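Local coordinates for tRNA (guanine-N(1)-)-methyltransferase (Corynebacterium diphtheriae, PDB 7KFF), which transfers a methyl group from S-adenosyl-methionine to N1 of a guanine in tRNA, probably G37, and is held here with the spent cofactor S-adenosyl-homocysteine, at residues P136-P141 with K182-R187; R18-T23 with E159-F164. All blocks are in the same frame, centred on the assembly; numbering follows the deposited sequence.

Interaction 1. Residues P136-P141 with K182-R187; sequences PLLLVP and KTYRVR. With SAH (S-adenosyl-L-homocysteine), chain C.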
# COMPACT_ATOMS: atom_id res chain seq x y z
N PRO A 136 6.85 -23.29 -2.83
CA PRO A 136 5.99 -22.12 -3.07
C PRO A 136 6.56 -20.90 -2.37
O PRO A 136 7.39 -21.00 -1.46
CB PRO A 136 4.65 -22.52 -2.45
CG PRO A 136 4.98 -23.63 -1.52
CD PRO A 136 6.19 -24.31 -2.00
N LEU A 137 6.09 -19.73 -2.79
CA LEU A 137 6.50 -18.47 -2.20
C LEU A 137 5.53 -18.10 -1.08
O LEU A 137 4.31 -18.11 -1.29
CB LEU A 137 6.48 -17.36 -3.25
CG LEU A 137 6.88 -15.96 -2.81
CD1 LEU A 137 8.33 -15.91 -2.35
CD2 LEU A 137 6.65 -14.96 -3.93
N LEU A 138 6.06 -17.78 0.10
CA LEU A 138 5.30 -17.26 1.22
C LEU A 138 5.64 -15.79 1.42
O LEU A 138 6.80 -15.45 1.68
CB LEU A 138 5.59 -18.04 2.50
CG LEU A 138 4.92 -17.51 3.77
CD1 LEU A 138 3.41 -17.64 3.66
CD2 LEU A 138 5.42 -18.21 5.01
N LEU A 139 4.63 -14.94 1.26
CA LEU A 139 4.76 -13.51 1.52
C LEU A 139 4.15 -13.18 2.88
O LEU A 139 3.01 -13.55 3.16
CB LEU A 139 4.12 -12.68 0.42
CG LEU A 139 4.79 -12.86 -0.94
CD1 LEU A 139 4.12 -11.98 -1.96
CD2 LEU A 139 6.28 -12.58 -0.90
N VAL A 140 4.93 -12.50 3.71
CA VAL A 140 4.53 -12.13 5.06
C VAL A 140 4.58 -10.62 5.16
O VAL A 140 5.66 -10.03 5.33
CB VAL A 140 5.46 -12.77 6.12
CG1 VAL A 140 4.95 -12.41 7.51
CG2 VAL A 140 5.57 -14.29 5.93
N PRO A 141 3.45 -9.94 5.03
CA PRO A 141 3.45 -8.48 5.16
C PRO A 141 3.89 -8.07 6.56
O PRO A 141 3.43 -8.61 7.57
CB PRO A 141 2.00 -8.10 4.87
CG PRO A 141 1.48 -9.21 4.02
CD PRO A 141 2.15 -10.46 4.54
N LYS A 182 11.42 -24.19 5.82
CA LYS A 182 11.55 -25.59 5.44
C LYS A 182 10.63 -25.95 4.28
O LYS A 182 10.93 -26.88 3.52
CB LYS A 182 11.24 -26.50 6.63
CG LYS A 182 12.26 -26.41 7.75
CD LYS A 182 11.82 -27.28 8.93
CE LYS A 182 12.89 -27.35 10.00
NZ LYS A 182 12.41 -28.15 11.18
N THR A 183 9.52 -25.23 4.14
CA THR A 183 8.47 -25.55 3.18
C THR A 183 8.34 -24.53 2.07
O THR A 183 7.89 -24.87 0.97
CB THR A 183 7.13 -25.63 3.93
OG1 THR A 183 7.24 -26.62 4.96
CG2 THR A 183 5.99 -26.00 3.00
N TYR A 184 8.69 -23.28 2.35
CA TYR A 184 8.46 -22.17 1.45
C TYR A 184 9.76 -21.41 1.23
O TYR A 184 10.64 -21.40 2.08
CB TYR A 184 7.50 -21.17 2.09
CG TYR A 184 6.08 -21.62 2.33
CD1 TYR A 184 5.10 -21.37 1.38
CD2 TYR A 184 5.70 -22.24 3.52
CE1 TYR A 184 3.80 -21.73 1.58
CE2 TYR A 184 4.39 -22.63 3.74
CZ TYR A 184 3.45 -22.36 2.75
OH TYR A 184 2.13 -22.69 2.89
N ARG A 185 9.83 -20.69 0.09
CA ARG A 185 10.70 -19.52 -0.01
C ARG A 185 9.98 -18.38 0.69
O ARG A 185 8.84 -18.08 0.33
CB ARG A 185 10.96 -19.20 -1.47
CG ARG A 185 11.93 -20.17 -2.15
CD ARG A 185 11.99 -19.98 -3.69
NE ARG A 185 10.72 -20.36 -4.30
CZ ARG A 185 9.92 -19.56 -4.98
NH1 ARG A 185 10.24 -18.29 -5.22
NH2 ARG A 185 8.77 -20.02 -5.44
N VAL A 186 10.59 -17.77 1.71
CA VAL A 186 9.90 -16.83 2.59
C VAL A 186 10.42 -15.43 2.35
O VAL A 186 11.64 -15.20 2.33
CB VAL A 186 10.06 -17.23 4.07
CG1 VAL A 186 9.33 -16.25 4.98
CG2 VAL A 186 9.56 -18.64 4.29
N ARG A 187 9.50 -14.47 2.20
CA ARG A 187 9.83 -13.06 2.09
C ARG A 187 8.93 -12.26 3.02
O ARG A 187 7.71 -12.29 2.89
CB ARG A 187 9.68 -12.59 0.64
CG ARG A 187 9.66 -11.10 0.49
CD ARG A 187 11.03 -10.37 0.74
NE ARG A 187 10.78 -8.94 0.58
CZ ARG A 187 10.79 -8.30 -0.59
NH1 ARG A 187 10.43 -7.04 -0.67
NH2 ARG A 187 11.19 -8.94 -1.67
N SAH C . 4.02 -3.20 16.34
CA SAH C . 4.15 -3.45 14.91
CB SAH C . 2.77 -3.27 14.31
CG SAH C . 2.19 -4.50 13.64
SD SAH C . 0.87 -3.83 12.64
C SAH C . 5.11 -2.51 14.20
O SAH C . 4.90 -1.30 14.17
OXT SAH C . 6.09 -2.96 13.61
C5' SAH C . -0.04 -5.35 12.42
C4' SAH C . 0.18 -6.03 11.09
O4' SAH C . -0.23 -5.20 10.01
C3' SAH C . 1.62 -6.45 10.74
O3' SAH C . 2.00 -7.59 11.43
C2' SAH C . 1.50 -6.62 9.22
O2' SAH C . 0.87 -7.83 8.89
C1' SAH C . 0.57 -5.48 8.87
N9 SAH C . 1.29 -4.25 8.50
C8 SAH C . 1.34 -3.07 9.21
N7 SAH C . 2.03 -2.16 8.50
C5 SAH C . 2.45 -2.76 7.35
C6 SAH C . 3.20 -2.31 6.27
N6 SAH C . 3.71 -1.07 6.17
N1 SAH C . 3.44 -3.20 5.24
C2 SAH C . 2.93 -4.47 5.28
N3 SAH C . 2.19 -4.92 6.33
C4 SAH C . 1.97 -4.06 7.34
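The Tyr184 ring packs against Leu138 and Pro136. CB of Leu138 comes to 3.5 Å from Tyr184 CD1, approaching obliquely, while CD2 of the same leucine hangs over one ring face near the rim. CG of Pro136 meets Tyr184 CD1 at 3.7 Å, the two side chains crossing at about a right angle. CG of Tyr184 stands anti to its carbonyl carbon (chi1 -67°), which sets it 3.6 Å from Leu138 CB, and the OH goes on to bond Leu86 O.

Behind these contacts run two parallel strands joined by four backbone bonds. Leu138 turns both its N and its O to the partner strand: N gives a nearly straight bond to Arg185 O (2.8 Å), and O accepts from Arg187 N (2.9 Å). On the sheet face of Leu137 and Leu139, CD2 of Leu139 rests 3.7 Å from Arg187 CB. There the Arg185 guanidinium lies over Leu137 CA, fixed by Lys135 O and a salt bridge to Glu159, while Arg187 turns away to Asp152.

At the C-terminal end of strand 137-141, Pro141 O accepts a hydrogen bond from the ribose O2' of S-adenosyl-homocysteine at 3.0 Å; Ile191, Tyr194 and, from the second subunit, Asp227 and Ser228 also bond the ligand. Helix 79-90 packs on Leu138 and Tyr184, Trp156 of helix 150-156 on Leu137, Leu139 and Arg187, and strand 161-165 borders 137-141 along its other edge.

Interaction 2. Residues R18-T23 with E159-F164; sequences RLDVIT and EEHIVF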
# COMPACT_ATOMS: atom_id res chain seq x y z
N ARG A 18 -1.95 -19.30 -8.62
CA ARG A 18 -2.74 -19.59 -7.44
C ARG A 18 -2.29 -18.70 -6.29
O ARG A 18 -1.10 -18.66 -5.97
CB ARG A 18 -2.57 -21.05 -7.04
CG ARG A 18 -3.24 -21.46 -5.76
CD ARG A 18 -4.74 -21.38 -5.81
NE ARG A 18 -5.29 -21.81 -4.54
CZ ARG A 18 -6.56 -22.11 -4.32
NH1 ARG A 18 -7.43 -22.05 -5.31
NH2 ARG A 18 -6.95 -22.48 -3.10
N LEU A 19 -3.23 -17.99 -5.69
CA LEU A 19 -3.01 -17.21 -4.49
C LEU A 19 -3.81 -17.84 -3.36
O LEU A 19 -5.01 -18.07 -3.51
CB LEU A 19 -3.51 -15.78 -4.64
CG LEU A 19 -2.98 -14.96 -5.79
CD1 LEU A 19 -3.57 -13.55 -5.71
CD2 LEU A 19 -1.47 -14.93 -5.83
N ASP A 20 -3.16 -18.10 -2.23
CA ASP A 20 -3.83 -18.55 -1.02
C ASP A 20 -3.53 -17.54 0.08
O ASP A 20 -2.38 -17.13 0.26
CB ASP A 20 -3.36 -19.93 -0.60
CG ASP A 20 -3.99 -21.03 -1.41
OD1 ASP A 20 -5.18 -21.34 -1.18
OD2 ASP A 20 -3.31 -21.54 -2.34
N VAL A 21 -4.56 -17.11 0.80
CA VAL A 21 -4.43 -16.09 1.83
C VAL A 21 -4.95 -16.67 3.14
O VAL A 21 -6.07 -17.19 3.18
CB VAL A 21 -5.24 -14.83 1.47
CG1 VAL A 21 -4.99 -13.74 2.50
CG2 VAL A 21 -4.92 -14.35 0.09
N ILE A 22 -4.15 -16.58 4.20
CA ILE A 22 -4.53 -17.06 5.52
C ILE A 22 -4.72 -15.84 6.42
O ILE A 22 -3.82 -15.00 6.54
CB ILE A 22 -3.48 -18.02 6.11
CG1 ILE A 22 -3.19 -19.16 5.14
CG2 ILE A 22 -3.96 -18.55 7.45
CD1 ILE A 22 -1.92 -19.93 5.46
N THR A 23 -5.90 -15.74 7.04
CA THR A 23 -6.33 -14.51 7.69
C THR A 23 -7.42 -14.81 8.71
O THR A 23 -8.21 -15.74 8.55
CB THR A 23 -6.87 -13.54 6.61
OG1 THR A 23 -7.53 -12.44 7.23
CG2 THR A 23 -7.89 -14.25 5.68
N GLU A 159 5.40 -16.49 -10.47
CA GLU A 159 5.15 -17.57 -9.52
C GLU A 159 3.90 -18.36 -9.90
O GLU A 159 2.89 -17.80 -10.35
CB GLU A 159 4.97 -16.99 -8.13
CG GLU A 159 6.22 -16.33 -7.55
CD GLU A 159 7.32 -17.29 -7.12
OE1 GLU A 159 7.09 -18.53 -7.04
OE2 GLU A 159 8.44 -16.81 -6.82
N GLU A 160 3.95 -19.67 -9.65
CA GLU A 160 2.76 -20.49 -9.79
C GLU A 160 1.88 -20.47 -8.55
O GLU A 160 0.66 -20.67 -8.67
CB GLU A 160 3.16 -21.94 -10.04
CG GLU A 160 3.99 -22.15 -11.27
CD GLU A 160 4.35 -23.62 -11.46
OE1 GLU A 160 5.19 -23.91 -12.33
OE2 GLU A 160 3.80 -24.47 -10.73
N HIS A 161 2.46 -20.27 -7.37
CA HIS A 161 1.74 -20.38 -6.11
C HIS A 161 2.35 -19.41 -5.12
O HIS A 161 3.52 -19.56 -4.74
CB HIS A 161 1.84 -21.80 -5.55
CG HIS A 161 0.92 -22.06 -4.41
ND1 HIS A 161 1.06 -23.14 -3.56
CD2 HIS A 161 -0.17 -21.39 -3.98
CE1 HIS A 161 0.08 -23.12 -2.67
NE2 HIS A 161 -0.67 -22.07 -2.90
N ILE A 162 1.54 -18.44 -4.70
CA ILE A 162 1.90 -17.49 -3.65
C ILE A 162 0.92 -17.67 -2.49
O ILE A 162 -0.30 -17.63 -2.69
CB ILE A 162 1.91 -16.03 -4.15
CG1 ILE A 162 2.78 -15.87 -5.39
CG2 ILE A 162 2.40 -15.14 -3.01
CD1 ILE A 162 2.81 -14.45 -5.96
N VAL A 163 1.47 -17.86 -1.30
CA VAL A 163 0.72 -17.91 -0.05
C VAL A 163 1.03 -16.64 0.72
O VAL A 163 2.19 -16.20 0.76
CB VAL A 163 1.08 -19.18 0.74
CG1 VAL A 163 0.33 -19.23 2.06
CG2 VAL A 163 0.78 -20.43 -0.10
N PHE A 164 0.01 -16.06 1.33
CA PHE A 164 0.13 -14.88 2.17
C PHE A 164 -0.28 -15.19 3.60
O PHE A 164 -1.36 -15.73 3.83
CB PHE A 164 -0.76 -13.75 1.67
CG PHE A 164 -0.43 -13.23 0.31
CD1 PHE A 164 -0.96 -13.83 -0.81
CD2 PHE A 164 0.33 -12.08 0.15
CE1 PHE A 164 -0.71 -13.32 -2.08
CE2 PHE A 164 0.58 -11.56 -1.11
CZ PHE A 164 0.05 -12.18 -2.23
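Asp20 OD2 takes two donors, one from each strand: His161 NE2 at 2.8 Å and Arg18 NE at 3.0 Å. The histidine arrives on the anti side of the carboxylate, whose plane stands 78° from that of the imidazole; the arginine NE comes from above the carboxylate plane. Arg18 also sends NH2 to Asp20 OD1 (2.8 Å) on the syn side, making a side-on, two-nitrogen salt bridge. OD1 has a further partner in His51, and Arg18 NH1 reaches Ser47, both on strand 46-52. With Asp20 buried, these donors satisfy both carboxylate oxygens, and the adjacent arginine would be expected to favour the ionised carboxylate of Asp20.

His161 CG is anti to its backbone N (chi1 -169°), and the side chain lies beside that of Arg18, the two pointing the same way, with Arg18 CG 3.5 Å from His161 CD2.

On the face of Leu19, Val21, Ile162 and Phe164, the side chains that meet are apolar. Leu19 CD2 sits 3.9 Å from Ile162 CB and also reaches the rim of the Phe164 ring, coming to 4.2 Å from CE1. Val21 CG2 approaches Phe164 CD1 obliquely. Helix 200-211 covers this layer through Val203, Ile206 and Ala207. On the face that carries Asp20, Ile22 CD1 meets Val163 CG1 at 4.1 Å under helix 79-90.

Five backbone bonds join the segments, the first from Arg18 N to Glu160 O just ahead of the strand, the last from Ile22 N to Phe164 O. An interior parallel strand pair with helices over both faces is the core architecture of the alpha/beta methyltransferases of the SPOUT clan, to which this enzyme's family belongs.

Overall arrangement
Both contacts belong to one six-stranded parallel sheet, their centres about 9 Å apart. Its order runs 46-52, 17-23, 161-165, 137-141, 185-190, 146-147, so interaction 2 and interaction 1 are consecutive strand pairs, joined where 161-165 adjoins 137-141: Leu139 N probably bonds Val163 O at 2.8 Å, and Leu139 CD1 packs on Phe164 CE2 at 3.7 Å. Along the chain the segments alternate, 18-23, 136-141, 159-164, 182-187, so each pairing spans a piece of the other. The sheet thus ties the N-terminal strand to the later strands, one of which reaches the bound cofactor product in the pocket of this knotted SPOUT enzyme.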